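Local structure of C-type lectin domain family 4, member a4 (Mus musculus, 3VYJ) at residues A[39-44]-A[124-129]; A[98-103]-A[115-120]; A[87-92]-A[111-116]. The protein probably acts as an inhibitory pattern-recognition receptor of dendritic cells, whose C-type lectin domain, the part described here, is thought to bind carbohydrates such as mannose with calcium. All coordinates share one frame; numbering follows the deposited sequence.

Contact 1: residues A[39-44]-A[124-129]; sequences LVVIHS and VCQVKK
V40 meets V124 and Q126 with its two methyl branches, one for each. CG1 of V40 lies 3.8 Å from CB of V124, the two branched side chains crossing at a slant. The other branch, CG2, stands anti to the backbone N of V40 because chi1 is 61°, and this carries it against the side-chain amide of Q126. Compact beta-branched residues suit such a buried seam, filling it without needing a polar partner. Q126 reaches farther: its chain is extended beyond CG (chi2 -178°), so CD of Q126 arrives 3.5 Å from the backbone N of V41 and the amide rests beside the main chain there. A glutamine combines the length to reach the main chain of V41 with a polar end suited to peptide groups.

The backbones pair only briefly here. L39 and C125 form an antiparallel non-hydrogen-bonded pair, CA to CA 4.4 Å, and next to it V40 N gives a weak, bent bond of 2.9 Å to V124 O. The CA of L39 also approaches that oxygen, at 3.5 Å.

Farther out, L39 packs on W25 and C32 of helix 25-34, and C125 is joined to C32 by a disulfide. V40 and I42 lean on I51 of helix 45-53, whose N-cap is S44. Strand 13-19 pairs with strand 121-128, with its Y15 against V40 and Q126.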
loop_
_atom_site.group_PDB
_atom_site.type_symbol
_atom_site.label_atom_id
_atom_site.label_comp_id
_atom_site.label_asym_id
_atom_site.label_seq_id
_atom_site.Cartn_x
_atom_site.Cartn_y
_atom_site.Cartn_z
ATOM N N LEU A 39 -7.410 0.481 -0.911
ATOM C CA LEU A 39 -5.939 0.518 -0.942
ATOM C C LEU A 39 -5.391 -0.830 -0.515
ATOM O O LEU A 39 -6.020 -1.545 0.289
ATOM C CB LEU A 39 -5.342 1.650 -0.100
ATOM C CG LEU A 39 -5.484 3.057 -0.685
ATOM C CD1 LEU A 39 -5.150 4.090 0.383
ATOM C CD2 LEU A 39 -4.596 3.284 -1.900
ATOM N N VAL A 40 -4.219 -1.179 -1.044
ATOM C CA VAL A 40 -3.783 -2.590 -1.031
ATOM C C VAL A 40 -3.449 -3.087 0.376
ATOM O O VAL A 40 -2.895 -2.348 1.190
ATOM C CB VAL A 40 -2.616 -2.835 -2.039
ATOM C CG1 VAL A 40 -1.382 -1.998 -1.683
ATOM C CG2 VAL A 40 -2.281 -4.308 -2.114
ATOM N N VAL A 41 -3.774 -4.343 0.636
ATOM C CA VAL A 41 -3.528 -5.000 1.904
ATOM C C VAL A 41 -2.557 -6.152 1.594
ATOM O O VAL A 41 -2.888 -7.046 0.827
ATOM C CB VAL A 41 -4.866 -5.535 2.502
ATOM C CG1 VAL A 41 -4.598 -6.442 3.694
ATOM C CG2 VAL A 41 -5.770 -4.358 2.930
ATOM N N ILE A 42 -1.352 -6.102 2.152
ATOM C CA ILE A 42 -0.275 -7.024 1.771
ATOM C C ILE A 42 -0.079 -8.038 2.883
ATOM O O ILE A 42 0.290 -7.675 3.988
ATOM C CB ILE A 42 1.035 -6.254 1.506
ATOM C CG1 ILE A 42 0.849 -5.287 0.328
ATOM C CG2 ILE A 42 2.179 -7.224 1.236
ATOM C CD1 ILE A 42 1.888 -4.187 0.247
ATOM N N HIS A 43 -0.371 -9.307 2.606
ATOM C CA HIS A 43 -0.283 -10.354 3.629
ATOM C C HIS A 43 0.854 -11.337 3.473
ATOM O O HIS A 43 1.049 -12.189 4.344
ATOM C CB HIS A 43 -1.599 -11.119 3.739
ATOM C CG HIS A 43 -2.629 -10.425 4.602
ATOM N ND1 HIS A 43 -2.406 -10.128 5.898
ATOM C CD2 HIS A 43 -3.911 -9.963 4.306
ATOM C CE1 HIS A 43 -3.490 -9.508 6.408
ATOM N NE2 HIS A 43 -4.410 -9.409 5.435
ATOM N N SER A 44 1.612 -11.242 2.381
ATOM C CA SER A 44 2.679 -12.204 2.137
ATOM C C SER A 44 3.776 -11.626 1.279
ATOM O O SER A 44 3.576 -10.603 0.606
ATOM C CB SER A 44 2.115 -13.461 1.462
ATOM O OG SER A 44 1.673 -13.148 0.153
ATOM N N VAL A 124 -1.791 1.993 -4.741
ATOM C CA VAL A 124 -2.211 0.727 -5.355
ATOM C C VAL A 124 -3.529 0.266 -4.726
ATOM O O VAL A 124 -3.607 0.178 -3.485
ATOM C CB VAL A 124 -1.144 -0.357 -5.105
ATOM C CG1 VAL A 124 -1.521 -1.682 -5.774
ATOM C CG2 VAL A 124 0.225 0.154 -5.556
ATOM N N CYS A 125 -4.545 -0.001 -5.574
ATOM C CA CYS A 125 -5.852 -0.522 -5.173
ATOM C C CYS A 125 -5.884 -2.015 -5.390
ATOM O O CYS A 125 -5.159 -2.540 -6.254
ATOM C CB CYS A 125 -6.990 0.105 -6.001
ATOM S SG CYS A 125 -6.967 1.905 -6.135
ATOM N N GLN A 126 -6.717 -2.711 -4.613
ATOM C CA GLN A 126 -6.996 -4.125 -4.836
ATOM C C GLN A 126 -8.461 -4.447 -4.649
ATOM O O GLN A 126 -9.173 -3.757 -3.918
ATOM C CB GLN A 126 -6.136 -5.064 -3.973
ATOM C CG GLN A 126 -6.610 -5.230 -2.543
ATOM C CD GLN A 126 -5.716 -6.115 -1.691
ATOM O OE1 GLN A 126 -4.677 -6.601 -2.121
ATOM N NE2 GLN A 126 -6.137 -6.338 -0.481
ATOM N N VAL A 127 -8.893 -5.511 -5.324
ATOM C CA VAL A 127 -10.262 -5.994 -5.283
ATOM C C VAL A 127 -10.195 -7.501 -5.520
ATOM O O VAL A 127 -9.247 -7.995 -6.148
ATOM C CB VAL A 127 -11.135 -5.273 -6.336
ATOM C CG1 VAL A 127 -10.759 -5.673 -7.764
ATOM C CG2 VAL A 127 -12.630 -5.496 -6.071
ATOM N N LYS A 128 -11.154 -8.238 -4.972
ATOM C CA LYS A 128 -11.222 -9.673 -5.147
ATOM C C LYS A 128 -11.445 -10.010 -6.615
ATOM O O LYS A 128 -12.251 -9.370 -7.297
ATOM C CB LYS A 128 -12.369 -10.234 -4.313
ATOM C CG LYS A 128 -12.062 -11.555 -3.632
ATOM C CD LYS A 128 -12.253 -11.461 -2.110
ATOM C CE LYS A 128 -11.388 -10.362 -1.476
ATOM N NZ LYS A 128 -11.041 -10.577 -0.038
ATOM N N LYS A 129 -10.690 -10.985 -7.111
ATOM C CA LYS A 129 -10.964 -11.582 -8.406
ATOM C C LYS A 129 -11.953 -12.703 -8.115
ATOM O O LYS A 129 -13.065 -12.666 -8.593
ATOM C CB LYS A 129 -9.685 -12.178 -8.995
ATOM C CG LYS A 129 -9.723 -12.522 -10.479
ATOM C CD LYS A 129 -8.422 -13.238 -10.836
ATOM C CE LYS A 129 -8.284 -13.541 -12.320
ATOM N NZ LYS A 129 -9.323 -14.504 -12.790
#

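Contact 2: residues A[98-103]-A[115-120]; sequences ERCVII and IPCKDE. With SO4 (sulfate ion), chain D.
C100 and C117 are covalently joined, a disulfide placed where strand 100-106 begins and the chain has just left strand 109-115. The SG atoms of C100 and C117 are 2.1 Å apart with a chi3 of 101°, close to the unstrained right angle. This bond ties a sheet residue to a type I turn running from P116 to D119.

Next to it C100 and I115 form an antiparallel hydrogen-bonded pair. The bond from I115 N to C100 O measures 2.8 Å, its donor standing well above the carbonyl plane. Its mate, from C100 N to I115 O, is longer at 3.2 Å but runs nearly along the C=O axis. On the same strands I102 and I115 cross at about a right angle, CG2 of I102 touching CD1 of I115 at 3.7 Å. Branched isoleucines suit this place, where F62 of strand 61-67 packs against both.

Beside this pair the chain of E98 bends at chi2 (-64°), bringing its carboxylate across the P116 ring at a slant, OE1 of E98 3.7 Å from CG of P116. The puckered proline ring offers the chain of E98 an apolar surface. C117 N donates to O1 of a sulfate, probably from the crystallisation liquor, at 2.6 Å.

E98 is a calcium ligand of this protein, and its neighbour D114 is another. The disulfide and the backbone pair thus fix covalently and by hydrogen bonds the ground beside a calcium site, while the E98 carboxylate meets P116 by van der Waals contact.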
loop_
_atom_site.group_PDB
_atom_site.type_symbol
_atom_site.label_atom_id
_atom_site.label_comp_id
_atom_site.label_asym_id
_atom_site.label_seq_id
_atom_site.Cartn_x
_atom_site.Cartn_y
_atom_site.Cartn_z
ATOM N N GLU A 98 3.918 9.287 12.530
ATOM C CA GLU A 98 3.026 9.430 11.368
ATOM C C GLU A 98 2.226 8.155 11.137
ATOM O O GLU A 98 2.707 7.059 11.402
ATOM C CB GLU A 98 3.787 9.890 10.117
ATOM C CG GLU A 98 4.526 11.217 10.290
ATOM C CD GLU A 98 3.616 12.421 10.558
ATOM O OE1 GLU A 98 2.398 12.382 10.247
ATOM O OE2 GLU A 98 4.129 13.442 11.074
ATOM N N ARG A 99 1.003 8.306 10.654
ATOM C CA ARG A 99 0.016 7.213 10.702
ATOM C C ARG A 99 -0.172 6.391 9.425
ATOM O O ARG A 99 -0.714 5.287 9.490
ATOM C CB ARG A 99 -1.339 7.760 11.187
ATOM C CG ARG A 99 -1.237 8.374 12.596
ATOM C CD ARG A 99 -2.578 8.735 13.240
ATOM N NE ARG A 99 -2.364 9.029 14.668
ATOM C CZ ARG A 99 -2.335 8.105 15.636
ATOM N NH1 ARG A 99 -2.562 6.820 15.371
ATOM N NH2 ARG A 99 -2.126 8.466 16.892
ATOM N N CYS A 100 0.254 6.939 8.279
ATOM C CA CYS A 100 0.094 6.296 6.949
ATOM C C CYS A 100 1.404 5.678 6.425
ATOM O O CYS A 100 2.458 5.867 7.013
ATOM C CB CYS A 100 -0.470 7.296 5.930
ATOM S SG CYS A 100 -2.251 7.577 6.119
ATOM N N VAL A 101 1.318 4.933 5.324
ATOM C CA VAL A 101 2.369 3.977 4.937
ATOM C C VAL A 101 2.452 3.901 3.433
ATOM O O VAL A 101 1.438 3.717 2.766
ATOM C CB VAL A 101 2.070 2.553 5.456
ATOM C CG1 VAL A 101 3.192 1.575 5.098
ATOM C CG2 VAL A 101 1.846 2.567 6.955
ATOM N N ILE A 102 3.663 4.060 2.917
ATOM C CA ILE A 102 3.957 3.901 1.481
ATOM C C ILE A 102 4.958 2.763 1.254
ATOM O O ILE A 102 5.849 2.511 2.084
ATOM C CB ILE A 102 4.491 5.207 0.829
ATOM C CG1 ILE A 102 5.665 5.798 1.652
ATOM C CG2 ILE A 102 3.358 6.215 0.635
ATOM C CD1 ILE A 102 6.523 6.795 0.888
ATOM N N ILE A 103 4.774 2.053 0.144
ATOM C CA ILE A 103 5.824 1.213 -0.425
ATOM C C ILE A 103 6.741 2.124 -1.242
ATOM O O ILE A 103 6.280 2.895 -2.096
ATOM C CB ILE A 103 5.285 0.141 -1.396
ATOM C CG1 ILE A 103 4.122 -0.627 -0.787
ATOM C CG2 ILE A 103 6.393 -0.863 -1.743
ATOM C CD1 ILE A 103 3.598 -1.732 -1.696
ATOM N N ILE A 115 4.484 7.739 6.720
ATOM C CA ILE A 115 4.544 9.123 6.301
ATOM C C ILE A 115 3.220 9.804 6.644
ATOM O O ILE A 115 2.222 9.113 6.941
ATOM C CB ILE A 115 4.737 9.262 4.764
ATOM C CG1 ILE A 115 3.583 8.580 4.025
ATOM C CG2 ILE A 115 6.104 8.740 4.317
ATOM C CD1 ILE A 115 3.206 9.292 2.748
ATOM N N PRO A 116 3.189 11.150 6.558
ATOM C CA PRO A 116 1.935 11.870 6.774
ATOM C C PRO A 116 0.845 11.501 5.767
ATOM O O PRO A 116 1.099 11.463 4.552
ATOM C CB PRO A 116 2.341 13.347 6.632
ATOM C CG PRO A 116 3.802 13.377 6.988
ATOM C CD PRO A 116 4.362 12.055 6.532
ATOM N N CYS A 117 -0.357 11.235 6.288
ATOM C CA CYS A 117 -1.531 10.868 5.502
ATOM C C CYS A 117 -1.890 11.935 4.494
ATOM O O CYS A 117 -2.489 11.643 3.458
ATOM C CB CYS A 117 -2.717 10.579 6.434
ATOM S SG CYS A 117 -2.381 9.135 7.474
ATOM N N LYS A 118 -1.503 13.168 4.804
ATOM C CA LYS A 118 -1.802 14.351 4.002
ATOM C C LYS A 118 -0.965 14.434 2.721
ATOM O O LYS A 118 -1.392 15.054 1.742
ATOM C CB LYS A 118 -1.526 15.590 4.861
ATOM C CG LYS A 118 -2.426 16.780 4.616
ATOM C CD LYS A 118 -1.686 17.864 3.841
ATOM C CE LYS A 118 -2.227 19.254 4.157
ATOM N NZ LYS A 118 -1.342 20.313 3.602
ATOM N N ASP A 119 0.228 13.830 2.749
ATOM C CA ASP A 119 1.183 13.913 1.651
ATOM C C ASP A 119 0.618 13.242 0.428
ATOM O O ASP A 119 -0.171 12.304 0.536
ATOM C CB ASP A 119 2.510 13.254 2.023
ATOM C CG ASP A 119 3.299 14.054 3.064
ATOM O OD1 ASP A 119 2.819 15.123 3.503
ATOM O OD2 ASP A 119 4.402 13.607 3.440
ATOM N N GLU A 120 1.033 13.727 -0.737
ATOM C CA GLU A 120 0.443 13.296 -1.983
ATOM C C GLU A 120 1.356 12.297 -2.652
ATOM O O GLU A 120 2.540 12.566 -2.854
ATOM C CB GLU A 120 0.216 14.493 -2.888
ATOM C CG GLU A 120 -1.038 15.275 -2.542
ATOM C CD GLU A 120 -1.147 16.556 -3.343
ATOM O OE1 GLU A 120 -0.155 17.318 -3.368
ATOM O OE2 GLU A 120 -2.214 16.801 -3.942
HETATM S S SO4 D . -1.247 13.838 8.480
HETATM O O1 SO4 D . -1.138 12.364 8.473
HETATM O O2 SO4 D . -0.843 14.365 7.158
HETATM O O3 SO4 D . -2.659 14.208 8.778
HETATM O O4 SO4 D . -0.318 14.388 9.510
#

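Contact 3: residues A[87-92]-A[111-116]; sequences FWHKGE and GWNDIP. With SO4 (sulfate ion), chain B.
F87 O accepts the shortest hydrogen bond between the two segments, 2.8 Å from W112 N, the donor lying above the carbonyl plane. A second bond follows from H89 N to W112 O, in the carbonyl plane and on a lone pair. Together they dock the long loop of the C-type lectin fold onto strand 109-115, which carries the family's W-N-D signature (W112, N113, D114). E92 opens the E-P-N motif with P93 and N94, a sequence associated with mannose-type ligands in this family.

W112 is the pivot of an aromatic cluster. Its six-membered ring points an edge at the face of W88, planes at 78°, with CE3 over the W88 ring, while F87 turns its own edge toward the face of W112 in an offset edge-to-face pair. CB of F87 adds a CH-pi contact over the five-membered ring of W112. Large flat indoles suit this place because each offers both a face and an edge; their NE1 atoms are satisfied by Q48 for W112 and Y81 for W88.

H89 lays its ring face over the CA of G111, 3.6 Å from the ring centroid; with no side chain, G111 lets the H89 ring and F87 O come close to its CA. G91 supplies the positive phi (87°) of the type II turn from H89 to E92. That turn aims E92 at the strand, where OE1 of E92 takes a hydrogen bond of 3.1 Å from D114 N. E92, N113 and D114 are calcium ligands, so the crowding of carboxylates is consistent with a place made for a cation. A water donates to D114 OD1 at 2.6 Å and, weakly, to E92 OE2.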
loop_
_atom_site.group_PDB
_atom_site.type_symbol
_atom_site.label_atom_id
_atom_site.label_comp_id
_atom_site.label_asym_id
_atom_site.label_seq_id
_atom_site.Cartn_x
_atom_site.Cartn_y
_atom_site.Cartn_z
ATOM N N PHE A 87 7.244 -5.490 5.819
ATOM C CA PHE A 87 8.363 -5.124 4.936
ATOM C C PHE A 87 8.868 -3.705 5.192
ATOM O O PHE A 87 9.313 -2.989 4.284
ATOM C CB PHE A 87 7.982 -5.360 3.455
ATOM C CG PHE A 87 7.602 -6.784 3.170
ATOM C CD1 PHE A 87 8.584 -7.758 3.011
ATOM C CD2 PHE A 87 6.269 -7.170 3.131
ATOM C CE1 PHE A 87 8.236 -9.080 2.799
ATOM C CE2 PHE A 87 5.915 -8.495 2.929
ATOM C CZ PHE A 87 6.900 -9.453 2.772
ATOM N N TRP A 88 8.802 -3.316 6.455
ATOM C CA TRP A 88 9.331 -2.044 6.911
ATOM C C TRP A 88 10.781 -1.848 6.556
ATOM O O TRP A 88 11.607 -2.699 6.876
ATOM C CB TRP A 88 9.172 -1.967 8.431
ATOM C CG TRP A 88 7.735 -1.929 8.928
ATOM C CD1 TRP A 88 7.060 -2.904 9.671
ATOM C CD2 TRP A 88 6.767 -0.834 8.762
ATOM N NE1 TRP A 88 5.772 -2.495 9.964
ATOM C CE2 TRP A 88 5.535 -1.263 9.437
ATOM C CE3 TRP A 88 6.803 0.419 8.151
ATOM C CZ2 TRP A 88 4.405 -0.456 9.488
ATOM C CZ3 TRP A 88 5.650 1.216 8.194
ATOM C CH2 TRP A 88 4.486 0.790 8.855
ATOM N N HIS A 89 11.123 -0.723 5.924
ATOM C CA HIS A 89 12.537 -0.327 5.812
ATOM C C HIS A 89 13.130 -0.262 7.203
ATOM O O HIS A 89 12.393 -0.128 8.185
ATOM C CB HIS A 89 12.707 1.009 5.091
ATOM C CG HIS A 89 12.488 0.933 3.587
ATOM N ND1 HIS A 89 13.172 0.079 2.791
ATOM C CD2 HIS A 89 11.636 1.649 2.748
ATOM C CE1 HIS A 89 12.776 0.236 1.518
ATOM N NE2 HIS A 89 11.831 1.190 1.490
ATOM N N LYS A 90 14.451 -0.389 7.314
ATOM C CA LYS A 90 15.110 -0.407 8.621
ATOM C C LYS A 90 14.880 0.907 9.353
ATOM O O LYS A 90 14.996 1.993 8.766
ATOM C CB LYS A 90 16.605 -0.695 8.474
ATOM C CG LYS A 90 16.917 -2.165 8.216
ATOM C CD LYS A 90 18.377 -2.389 7.844
ATOM C CE LYS A 90 18.671 -3.874 7.699
ATOM N NZ LYS A 90 20.009 -4.110 7.096
ATOM N N GLY A 91 14.526 0.802 10.632
ATOM C CA GLY A 91 14.212 1.987 11.437
ATOM C C GLY A 91 12.761 2.428 11.324
ATOM O O GLY A 91 12.282 3.215 12.143
ATOM N N GLU A 92 12.058 1.923 10.310
ATOM C CA GLU A 92 10.625 2.183 10.157
ATOM C C GLU A 92 9.832 1.198 11.013
ATOM O O GLU A 92 10.233 0.043 11.143
ATOM C CB GLU A 92 10.226 2.058 8.683
ATOM C CG GLU A 92 10.961 3.040 7.791
ATOM C CD GLU A 92 10.643 4.471 8.167
ATOM O OE1 GLU A 92 9.490 4.885 7.976
ATOM O OE2 GLU A 92 11.535 5.177 8.671
ATOM N N GLY A 111 10.455 -1.517 0.221
ATOM C CA GLY A 111 9.946 -1.698 1.577
ATOM C C GLY A 111 8.932 -0.621 1.900
ATOM O O GLY A 111 8.528 0.140 1.001
ATOM N N TRP A 112 8.553 -0.533 3.181
ATOM C CA TRP A 112 7.572 0.454 3.644
ATOM C C TRP A 112 8.166 1.524 4.505
ATOM O O TRP A 112 9.054 1.260 5.323
ATOM C CB TRP A 112 6.476 -0.219 4.462
ATOM C CG TRP A 112 5.844 -1.463 3.868
ATOM C CD1 TRP A 112 5.877 -1.906 2.541
ATOM C CD2 TRP A 112 5.009 -2.446 4.582
ATOM N NE1 TRP A 112 5.161 -3.076 2.397
ATOM C CE2 TRP A 112 4.602 -3.443 3.590
ATOM C CE3 TRP A 112 4.571 -2.588 5.908
ATOM C CZ2 TRP A 112 3.796 -4.521 3.925
ATOM C CZ3 TRP A 112 3.758 -3.682 6.231
ATOM C CH2 TRP A 112 3.388 -4.627 5.267
ATOM N N ASN A 113 7.613 2.728 4.360
ATOM C CA ASN A 113 7.887 3.886 5.203
ATOM C C ASN A 113 6.569 4.466 5.724
ATOM O O ASN A 113 5.571 4.518 5.001
ATOM C CB ASN A 113 8.600 4.980 4.396
ATOM C CG ASN A 113 10.115 4.807 4.362
ATOM O OD1 ASN A 113 10.660 3.779 4.757
ATOM N ND2 ASN A 113 10.803 5.829 3.872
ATOM N N ASP A 114 6.564 4.912 6.975
ATOM C CA ASP A 114 5.390 5.614 7.500
ATOM C C ASP A 114 5.562 7.081 7.137
ATOM O O ASP A 114 6.673 7.589 7.163
ATOM C CB ASP A 114 5.214 5.377 9.011
ATOM C CG ASP A 114 6.259 6.105 9.840
ATOM O OD1 ASP A 114 7.319 5.521 10.142
ATOM O OD2 ASP A 114 6.034 7.292 10.126
ATOM N N ILE A 115 4.484 7.739 6.720
ATOM C CA ILE A 115 4.544 9.123 6.301
ATOM C C ILE A 115 3.220 9.804 6.644
ATOM O O ILE A 115 2.222 9.113 6.941
ATOM C CB ILE A 115 4.737 9.262 4.764
ATOM C CG1 ILE A 115 3.583 8.580 4.025
ATOM C CG2 ILE A 115 6.104 8.740 4.317
ATOM C CD1 ILE A 115 3.206 9.292 2.748
ATOM N N PRO A 116 3.189 11.150 6.558
ATOM C CA PRO A 116 1.935 11.870 6.774
ATOM C C PRO A 116 0.845 11.501 5.767
ATOM O O PRO A 116 1.099 11.463 4.552
ATOM C CB PRO A 116 2.341 13.347 6.632
ATOM C CG PRO A 116 3.802 13.377 6.988
ATOM C CD PRO A 116 4.362 12.055 6.532
HETATM S S SO4 B . 15.773 -1.733 4.147
HETATM O O1 SO4 B . 16.189 -0.958 2.958
HETATM O O2 SO4 B . 16.663 -2.892 4.400
HETATM O O3 SO4 B . 15.823 -0.820 5.307
HETATM O O4 SO4 B . 14.401 -2.237 3.914
HETATM O O HOH W 1 9.677 6.039 11.170
#

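Contact 1 is the fully buried one, lying about 17 Å from contact 2 and 18 Å from contact 3, centre to centre, on the opposite side of the chain's centre from both. It joins the chain between the two helices to the last strand, through valine packing, the long side chain of Q126 and one weak backbone bond. Contacts 2 and 3 are partly buried neighbours, about 10 Å apart between centres, that share I115 and P116, at the end of strand 109-115; contact 2 adds the neighbouring strand 100-106. Both carry calcium-binding acids. Contact 2 relies on a covalent crosslink, contact 3 on aromatic rings and polar bonds. I42 links the regions, touching I103, F87 and W112.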